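Local coordinates for isoaspartyl dipeptidase (Fervidobacterium islandicum, PDB 7CDH), which probably hydrolyses isoaspartyl (beta-aspartyl) dipeptides as a zinc-dependent peptidase of the amidohydrolase family, a reaction linked to the repair of damaged proteins, at residues G128-P133 with D161-Q166; V154-I159 with P222-R227; D84-G89 with F373-G378. All blocks are in the same frame, centred on the assembly; numbering follows the deposited sequence. Where two conformers were deposited one is given.

Contact 1 (G128-P133 with D161-Q166); sequences GSYRVP and DHRSSQ
Tyr130 meets Arg163 where the loops after strands 122-127 and 151-159 of the amidohydrolase TIM barrel lie side by side. Arg163 O lies at the edge of the Tyr130 ring, in its plane, and Arg163 CB is 4.0 Å from Tyr130 CE2. Tyr130 OH lies over one face of the guanidinium, near the rim, 3.7 Å from Arg163 NH1. The ring and guanidinium planes are 71° apart. The same hydroxyl comes within about 3 Å of a bound zinc ion. A salt bridge to Asp161 holds the guanidinium: NE and NH2 each meet one carboxylate oxygen, tilted from the guanidinium plane, while NH1 forms a salt bridge with Glu70. Asp161 OD1 also takes the backbone N of Arg163, forming an Asx turn. A water bridges the loops, donating to Tyr130 O and accepting from Ser165 N. Arg131 CG lies 3.8 Å from Ser165 CB, and the extended chain, with CG anti to the backbone N (chi1 -180°), runs on to a salt bridge with Asp178 of the second subunit. At Val132 the loops are bonded directly. Ser165 OG donates to Val132 O at 2.7 Å, in the carbonyl plane and on a lone pair, at a C=O...OG angle of 120°.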
loop_
_atom_site.group_PDB
_atom_site.type_symbol
_atom_site.label_atom_id
_atom_site.label_comp_id
_atom_site.label_asym_id
_atom_site.label_seq_id
_atom_site.Cartn_x
_atom_site.Cartn_y
_atom_site.Cartn_z
ATOM N N GLY A 128 1.562 -4.881 20.332
ATOM C CA GLY A 128 0.187 -5.424 20.295
ATOM C C GLY A 128 -0.715 -4.806 21.341
ATOM O O GLY A 128 -0.312 -3.816 21.986
ATOM N N SER A 129 -1.894 -5.411 21.517
ATOM C CA SER A 129 -2.989 -5.030 22.445
ATOM C C SER A 129 -3.924 -6.245 22.519
ATOM O O SER A 129 -3.506 -7.330 22.032
ATOM C CB SER A 129 -3.722 -3.769 21.961
ATOM O OG SER A 129 -4.482 -3.999 20.746
ATOM N N TYR A 130 -5.141 -6.081 23.049
ATOM C CA TYR A 130 -6.127 -7.176 23.162
ATOM C C TYR A 130 -6.331 -7.822 21.797
ATOM O O TYR A 130 -6.386 -9.036 21.714
ATOM C CB TYR A 130 -7.497 -6.694 23.628
ATOM C CG TYR A 130 -7.773 -6.716 25.110
ATOM C CD1 TYR A 130 -6.795 -6.485 26.069
ATOM C CD2 TYR A 130 -9.079 -6.910 25.553
ATOM C CE1 TYR A 130 -7.093 -6.465 27.428
ATOM C CE2 TYR A 130 -9.388 -6.928 26.905
ATOM C CZ TYR A 130 -8.399 -6.688 27.844
ATOM O OH TYR A 130 -8.770 -6.672 29.167
ATOM N N ARG A 131 -6.508 -7.004 20.765
ATOM C CA ARG A 131 -7.063 -7.470 19.483
ATOM C C ARG A 131 -6.028 -8.274 18.703
ATOM O O ARG A 131 -4.870 -7.894 18.651
ATOM C CB ARG A 131 -7.503 -6.290 18.638
ATOM C CG ARG A 131 -8.089 -6.716 17.304
ATOM C CD ARG A 131 -8.855 -5.560 16.736
ATOM N NE ARG A 131 -9.510 -5.933 15.509
ATOM C CZ ARG A 131 -8.931 -5.982 14.323
ATOM N NH1 ARG A 131 -7.646 -5.682 14.182
ATOM N NH2 ARG A 131 -9.668 -6.353 13.288
ATOM N N VAL A 132 -6.488 -9.348 18.092
ATOM C CA VAL A 132 -5.767 -10.108 17.036
ATOM C C VAL A 132 -6.443 -9.762 15.712
ATOM O O VAL A 132 -7.678 -9.792 15.658
ATOM C CB VAL A 132 -5.847 -11.607 17.371
ATOM C CG1 VAL A 132 -5.465 -12.458 16.185
ATOM C CG2 VAL A 132 -5.011 -11.929 18.600
ATOM N N PRO A 133 -5.726 -9.375 14.623
ATOM C CA PRO A 133 -4.268 -9.295 14.557
ATOM C C PRO A 133 -3.704 -8.075 15.287
ATOM O O PRO A 133 -4.321 -7.014 15.295
ATOM C CB PRO A 133 -3.975 -9.107 13.040
ATOM C CG PRO A 133 -5.171 -8.412 12.494
ATOM C CD PRO A 133 -6.333 -8.890 13.358
ATOM N N ASP A 161 -12.786 -14.280 26.410
ATOM C CA ASP A 161 -13.241 -12.953 26.907
ATOM C C ASP A 161 -14.179 -12.310 25.881
ATOM O O ASP A 161 -13.928 -12.438 24.680
ATOM C CB ASP A 161 -12.074 -11.999 27.165
ATOM C CG ASP A 161 -12.467 -10.800 27.996
ATOM O OD1 ASP A 161 -12.943 -9.799 27.409
ATOM O OD2 ASP A 161 -12.344 -10.901 29.229
ATOM N N HIS A 162 -15.192 -11.604 26.362
ATOM C CA HIS A 162 -16.213 -10.934 25.531
ATOM C C HIS A 162 -15.601 -9.722 24.787
ATOM O O HIS A 162 -16.208 -9.309 23.821
ATOM C CB HIS A 162 -17.450 -10.630 26.393
ATOM C CG HIS A 162 -17.230 -9.618 27.464
ATOM N ND1 HIS A 162 -16.896 -9.965 28.752
ATOM C CD2 HIS A 162 -17.318 -8.281 27.463
ATOM C CE1 HIS A 162 -16.795 -8.884 29.496
ATOM N NE2 HIS A 162 -17.043 -7.854 28.726
ATOM N N ARG A 163 -14.420 -9.229 25.160
ATOM C CA ARG A 163 -13.712 -8.113 24.473
ATOM C C ARG A 163 -12.616 -8.630 23.524
ATOM O O ARG A 163 -11.888 -7.788 22.893
ATOM C CB ARG A 163 -13.113 -7.149 25.494
ATOM C CG ARG A 163 -14.140 -6.452 26.382
ATOM C CD ARG A 163 -13.472 -6.015 27.678
ATOM N NE ARG A 163 -13.274 -7.167 28.559
ATOM C CZ ARG A 163 -12.714 -7.136 29.768
ATOM N NH1 ARG A 163 -12.254 -6.003 30.272
ATOM N NH2 ARG A 163 -12.621 -8.254 30.467
ATOM N N SER A 164 -12.498 -9.949 23.364
ATOM C CA SER A 164 -11.476 -10.549 22.476
ATOM C C SER A 164 -11.876 -10.284 21.017
ATOM O O SER A 164 -13.022 -9.875 20.760
ATOM C CB SER A 164 -11.308 -12.011 22.754
ATOM O OG SER A 164 -12.257 -12.759 22.030
ATOM N N SER A 165 -10.980 -10.505 20.076
ATOM C CA SER A 165 -11.345 -10.426 18.649
ATOM C C SER A 165 -11.640 -11.839 18.162
ATOM O O SER A 165 -11.614 -12.060 16.971
ATOM C CB SER A 165 -10.272 -9.775 17.887
ATOM O OG SER A 165 -9.116 -10.589 17.831
ATOM N N GLN A 166 -11.915 -12.753 19.087
ATOM C CA GLN A 166 -12.237 -14.177 18.809
ATOM C C GLN A 166 -11.128 -14.774 17.941
ATOM O O GLN A 166 -11.370 -15.300 16.868
ATOM C CB GLN A 166 -13.638 -14.298 18.209
ATOM C CG GLN A 166 -14.767 -13.774 19.096
ATOM C CD GLN A 166 -14.905 -14.516 20.418
ATOM O OE1 GLN A 166 -14.657 -15.720 20.506
ATOM N NE2 GLN A 166 -15.278 -13.785 21.470
HETATM O O HOH W 1 -8.232 -11.014 21.096
#

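Contact 2 (V154-I159 with P222-R227); sequences VGEIAI and PTHMSR. With ZN (zinc ion), chain K; ZN (zinc ion), chain L.
Glu156 and Thr223 are the closest backbone pair, with CA atoms 8.8 Å apart. The two strands are therefore not direct neighbours in the barrel, and strand 191-196 runs between them, parallel to both. A cis peptide bond precedes Glu156. Past Thr223 the chain makes a type I turn from His224 to Arg227. The side chains are joined mainly through metal. The Glu156 carboxylate bridges the two zinc ions: OE1 binds the zinc of chain K at 2.2 Å, and OE2 binds the zinc of chain L at 2.0 Å. His224 NE2 completes the link, 2.3 Å from the chain K zinc. Glu156 OE1 lies near the plane of the His224 ring, at its edge. Thr223 CG2 sits over one face of that ring, toward the rim, and 4.1 Å from Glu156 OE1. The other ring nitrogen, ND1, is hydrogen-bonded to Thr248 OG1; with the zinc bond at NE2 this should limit rotation of the ring. His195 completes the chain K site; His61, His63 and Asp285 complete the other. This is the binuclear centre of the amidohydrolase barrel. Strand 245-248 flanks Pro222 and Met225 on one side, while helix 204-212 packs against Ile159 and Pro222.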
loop_
_atom_site.group_PDB
_atom_site.type_symbol
_atom_site.label_atom_id
_atom_site.label_comp_id
_atom_site.label_asym_id
_atom_site.label_seq_id
_atom_site.Cartn_x
_atom_site.Cartn_y
_atom_site.Cartn_z
ATOM N N VAL A 154 4.555 -9.504 23.139
ATOM C CA VAL A 154 3.257 -9.062 22.595
ATOM C C VAL A 154 2.224 -9.318 23.674
ATOM O O VAL A 154 2.353 -10.298 24.386
ATOM C CB VAL A 154 2.896 -9.795 21.301
ATOM C CG1 VAL A 154 2.712 -11.288 21.547
ATOM C CG2 VAL A 154 1.657 -9.176 20.642
ATOM N N GLY A 155 1.276 -8.414 23.821
ATOM C CA GLY A 155 0.307 -8.453 24.912
ATOM C C GLY A 155 -0.438 -7.134 25.013
ATOM O O GLY A 155 -0.015 -6.159 24.405
ATOM N N GLU A 156 -1.549 -7.149 25.763
ATOM C CA GLU A 156 -2.061 -8.395 26.301
ATOM C C GLU A 156 -3.140 -8.929 25.343
ATOM O O GLU A 156 -4.163 -8.281 25.179
ATOM C CB GLU A 156 -2.535 -8.238 27.748
ATOM C CG GLU A 156 -3.351 -7.007 28.008
ATOM C CD GLU A 156 -4.113 -6.922 29.324
ATOM O OE1 GLU A 156 -4.488 -7.977 29.945
ATOM O OE2 GLU A 156 -4.284 -5.760 29.765
ATOM N N ILE A 157 -2.900 -10.076 24.721
ATOM C CA ILE A 157 -3.822 -10.725 23.753
ATOM C C ILE A 157 -4.979 -11.330 24.539
ATOM O O ILE A 157 -4.725 -12.092 25.450
ATOM C CB ILE A 157 -3.051 -11.778 22.955
ATOM C CG1 ILE A 157 -1.964 -11.099 22.124
ATOM C CG2 ILE A 157 -3.984 -12.617 22.115
ATOM C CD1 ILE A 157 -1.128 -12.083 21.357
ATOM N N ALA A 158 -6.204 -10.951 24.231
ATOM C CA ALA A 158 -7.399 -11.445 24.929
ATOM C C ALA A 158 -7.789 -12.791 24.335
ATOM O O ALA A 158 -7.883 -12.906 23.106
ATOM C CB ALA A 158 -8.537 -10.458 24.840
ATOM N N ILE A 159 -8.036 -13.749 25.218
ATOM C CA ILE A 159 -8.665 -15.067 24.911
ATOM C C ILE A 159 -9.754 -15.283 25.952
ATOM O O ILE A 159 -9.632 -14.740 27.059
ATOM C CB ILE A 159 -7.600 -16.172 24.948
ATOM C CG1 ILE A 159 -6.812 -16.118 26.266
ATOM C CG2 ILE A 159 -6.683 -16.044 23.740
ATOM C CD1 ILE A 159 -6.026 -17.356 26.572
ATOM N N PRO A 222 -0.045 -16.302 30.895
ATOM C CA PRO A 222 -1.424 -15.854 31.096
ATOM C C PRO A 222 -1.569 -15.009 32.367
ATOM O O PRO A 222 -0.889 -15.312 33.283
ATOM C CB PRO A 222 -2.184 -17.168 31.237
ATOM C CG PRO A 222 -1.181 -18.098 31.875
ATOM C CD PRO A 222 0.126 -17.732 31.189
ATOM N N THR A 223 -2.471 -14.023 32.398
ATOM C CA THR A 223 -2.775 -13.221 33.613
ATOM C C THR A 223 -4.260 -13.395 33.968
ATOM O O THR A 223 -4.957 -14.116 33.235
ATOM C CB THR A 223 -2.304 -11.764 33.448
ATOM O OG1 THR A 223 -2.505 -11.092 34.698
ATOM C CG2 THR A 223 -3.017 -11.022 32.340
ATOM N N HIS A 224 -4.714 -12.762 35.057
ATOM C CA HIS A 224 -6.078 -12.902 35.632
ATOM C C HIS A 224 -6.333 -14.357 36.006
ATOM O O HIS A 224 -7.444 -14.792 35.951
ATOM C CB HIS A 224 -7.162 -12.386 34.671
ATOM C CG HIS A 224 -6.794 -11.046 34.157
ATOM N ND1 HIS A 224 -6.413 -10.035 35.010
ATOM C CD2 HIS A 224 -6.640 -10.582 32.904
ATOM C CE1 HIS A 224 -6.042 -8.992 34.308
ATOM N NE2 HIS A 224 -6.179 -9.303 33.022
ATOM N N MET A 225 -5.296 -15.076 36.364
ATOM C CA MET A 225 -5.378 -16.531 36.621
ATOM C C MET A 225 -5.919 -16.834 38.030
ATOM O O MET A 225 -6.177 -17.985 38.257
ATOM C CB MET A 225 -4.005 -17.148 36.388
ATOM C CG MET A 225 -3.685 -17.143 34.906
ATOM S SD MET A 225 -4.918 -18.002 33.894
ATOM C CE MET A 225 -4.660 -19.692 34.431
ATOM N N SER A 226 -6.222 -15.834 38.866
ATOM C CA SER A 226 -7.018 -16.011 40.111
ATOM C C SER A 226 -8.464 -15.543 39.918
ATOM O O SER A 226 -9.170 -15.470 40.878
ATOM C CB SER A 226 -6.369 -15.346 41.311
ATOM O OG SER A 226 -6.254 -13.936 41.160
ATOM N N ARG A 227 -8.911 -15.279 38.699
ATOM C CA ARG A 227 -10.285 -14.784 38.413
ATOM C C ARG A 227 -11.311 -15.759 39.018
ATOM O O ARG A 227 -12.344 -15.313 39.505
ATOM C CB ARG A 227 -10.385 -14.590 36.898
ATOM C CG ARG A 227 -11.780 -14.359 36.345
ATOM C CD ARG A 227 -11.819 -14.460 34.823
ATOM N NE ARG A 227 -10.938 -13.514 34.165
ATOM C CZ ARG A 227 -11.162 -12.202 34.084
ATOM N NH1 ARG A 227 -10.289 -11.409 33.476
ATOM N NH2 ARG A 227 -12.241 -11.681 34.638
HETATM ZN ZN ZN K . -6.361 -7.887 31.183
HETATM ZN ZN ZN L . -4.478 -5.342 31.757
#

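Contact 3 (D84-G89 with F373-G378); sequences DCIRSG and FLMKDG
Ile86 has the largest share of the buried surface, pressing the last turn of helix 82-86 against Leu374 and Met375 of strand 372-376. The packing is apolar, and the contact is buried apart from Arg87 at its margin. Ile86 uses both of its branches. Ile86 CG2 lies anti to the backbone N and reaches Met375, 3.6 Å from Met375 CB; the same methyl is 3.8 Å from Leu374 O. The longer branch runs over Leu374, with Ile86 CD1 3.8 Å from Leu374 CB and Ile86 CG1 4.0 Å from Leu374 CD1. The Ile86 and Leu374 side chains cross at about a right angle.

Met375 has the second largest buried surface. Its CG is anti to the backbone N (chi1 -166°), and the chain stays extended until it bends at the sulfur (chi3 59°). The bend turns the methyl toward the end of the helix, where Met375 CE comes 4.1 Å from Ile86 O and 4.4 Å from Arg87 CA.

Leu374 and Met375 form a classic beta bulge opposite Val367, consistent with both facing the helix. On the other side, the helix ends in a Schellman motif at Gly89, whose positive phi suits glycine. Ser88 OG also bonds back to Asp84 O.

The contact joins the barrel to the beta strands near the C terminus. Helix 82-86 leads through a short turn into barrel strand 90-95, and Gly89 is backbone-bonded to Leu57 of strand 51-59. Strand 372-376 lies between strands 364-369 and 379-380. Met375 also packs on Ile364 and Val367, and Met380 of strand 379-380 touches both Ile86 and Arg87. Phe373 and Lys376 touch strand 43-47, on the separate four-stranded sheet.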
loop_
_atom_site.group_PDB
_atom_site.type_symbol
_atom_site.label_atom_id
_atom_site.label_comp_id
_atom_site.label_asym_id
_atom_site.label_seq_id
_atom_site.Cartn_x
_atom_site.Cartn_y
_atom_site.Cartn_z
ATOM N N ASP A 84 3.292 7.589 42.115
ATOM C CA ASP A 84 2.495 6.405 42.557
ATOM C C ASP A 84 3.425 5.197 42.731
ATOM O O ASP A 84 3.262 4.421 43.704
ATOM C CB ASP A 84 1.498 5.921 41.505
ATOM C CG ASP A 84 0.036 6.281 41.693
ATOM O OD1 ASP A 84 -0.255 7.464 42.004
ATOM O OD2 ASP A 84 -0.816 5.371 41.449
ATOM N N CYS A 85 4.302 5.002 41.743
ATOM C CA CYS A 85 5.277 3.891 41.679
ATOM C C CYS A 85 6.199 3.954 42.897
ATOM O O CYS A 85 6.292 2.958 43.622
ATOM C CB CYS A 85 6.097 3.966 40.395
ATOM S SG CYS A 85 5.127 3.487 38.950
ATOM N N ILE A 86 6.842 5.100 43.078
ATOM C CA ILE A 86 7.867 5.332 44.122
ATOM C C ILE A 86 7.262 4.986 45.491
ATOM O O ILE A 86 7.855 4.178 46.230
ATOM C CB ILE A 86 8.404 6.771 44.013
ATOM C CG1 ILE A 86 9.057 7.009 42.646
ATOM C CG2 ILE A 86 9.380 7.075 45.142
ATOM C CD1 ILE A 86 9.463 8.450 42.374
ATOM N N ARG A 87 6.088 5.515 45.823
ATOM C CA ARG A 87 5.536 5.344 47.193
ATOM C C ARG A 87 4.817 3.987 47.293
ATOM O O ARG A 87 4.284 3.683 48.374
ATOM C CB ARG A 87 4.711 6.575 47.591
ATOM C CG ARG A 87 3.206 6.475 47.393
ATOM C CD ARG A 87 2.479 7.782 47.708
ATOM N NE ARG A 87 3.331 8.759 48.391
ATOM C CZ ARG A 87 3.699 9.944 47.907
ATOM N NH1 ARG A 87 4.483 10.728 48.632
ATOM N NH2 ARG A 87 3.277 10.359 46.722
ATOM N N SER A 88 4.818 3.174 46.233
ATOM C CA SER A 88 4.292 1.787 46.273
ATOM C C SER A 88 5.429 0.751 46.124
ATOM O O SER A 88 5.111 -0.440 46.043
ATOM C CB SER A 88 3.206 1.629 45.240
ATOM O OG SER A 88 2.057 2.407 45.589
ATOM N N GLY A 89 6.697 1.185 46.074
ATOM C CA GLY A 89 7.874 0.301 46.044
ATOM C C GLY A 89 8.140 -0.353 44.697
ATOM O O GLY A 89 9.040 -1.187 44.632
ATOM N N PHE A 373 18.261 7.554 44.954
ATOM C CA PHE A 373 17.109 7.618 45.884
ATOM C C PHE A 373 15.974 8.321 45.157
ATOM O O PHE A 373 16.101 9.508 44.878
ATOM C CB PHE A 373 17.469 8.361 47.175
ATOM C CG PHE A 373 18.271 7.537 48.147
ATOM C CD1 PHE A 373 17.635 6.748 49.085
ATOM C CD2 PHE A 373 19.652 7.528 48.103
ATOM C CE1 PHE A 373 18.358 5.964 49.961
ATOM C CE2 PHE A 373 20.375 6.740 48.980
ATOM C CZ PHE A 373 19.724 5.950 49.895
ATOM N N LEU A 374 14.930 7.588 44.821
ATOM C CA LEU A 374 13.644 8.163 44.357
ATOM C C LEU A 374 12.890 8.653 45.587
ATOM O O LEU A 374 12.143 9.628 45.468
ATOM C CB LEU A 374 12.838 7.095 43.609
ATOM C CG LEU A 374 13.574 6.413 42.449
ATOM C CD1 LEU A 374 12.626 5.487 41.697
ATOM C CD2 LEU A 374 14.184 7.449 41.495
ATOM N N MET A 375 13.061 7.956 46.711
ATOM C CA MET A 375 12.448 8.318 48.015
ATOM C C MET A 375 13.421 7.977 49.154
ATOM O O MET A 375 14.022 6.869 49.148
ATOM C CB MET A 375 11.116 7.602 48.238
ATOM C CG MET A 375 10.347 8.221 49.380
ATOM S SD MET A 375 8.667 7.592 49.574
ATOM C CE MET A 375 9.000 5.854 49.816
ATOM N N LYS A 376 13.630 8.949 50.043
ATOM C CA LYS A 376 14.517 8.875 51.229
ATOM C C LYS A 376 13.700 9.329 52.434
ATOM O O LYS A 376 13.293 10.529 52.475
ATOM C CB LYS A 376 15.766 9.728 51.031
ATOM C CG LYS A 376 16.929 9.326 51.923
ATOM C CD LYS A 376 18.092 10.284 51.927
ATOM C CE LYS A 376 19.195 9.863 50.987
ATOM N NZ LYS A 376 20.114 10.992 50.707
ATOM N N ASP A 377 13.379 8.375 53.311
ATOM C CA ASP A 377 12.727 8.630 54.619
ATOM C C ASP A 377 11.438 9.410 54.374
ATOM O O ASP A 377 11.301 10.507 54.946
ATOM C CB ASP A 377 13.690 9.364 55.561
ATOM C CG ASP A 377 14.894 8.519 55.946
ATOM O OD1 ASP A 377 14.679 7.348 56.331
ATOM O OD2 ASP A 377 16.036 9.018 55.811
ATOM N N GLY A 378 10.565 8.880 53.514
ATOM C CA GLY A 378 9.263 9.470 53.127
ATOM C C GLY A 378 9.362 10.698 52.222
ATOM O O GLY A 378 8.314 11.221 51.885
#

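From the N terminus, residues 84-89 come first, and they pair only near the C terminus with 373-378. Contact 3 thus closes a loop around nearly the whole barrel, and contacts 1 and 2 are nested inside it. Residues 128-133 open contact 1 and 154-159 open contact 2. Contact 1 then closes at 161-166 and contact 2 at 222-227, so these two cross. They also touch in space: Tyr130 O lies 3.2 Å from Ala158 N, a probable hydrogen bond. Contact 1 joins loops beside the metal centre and the subunit interface. Contact 2 links barrel strands through zinc. Contact 3, on the opposite side of the chain's centre, ties the barrel to the C-terminal strands.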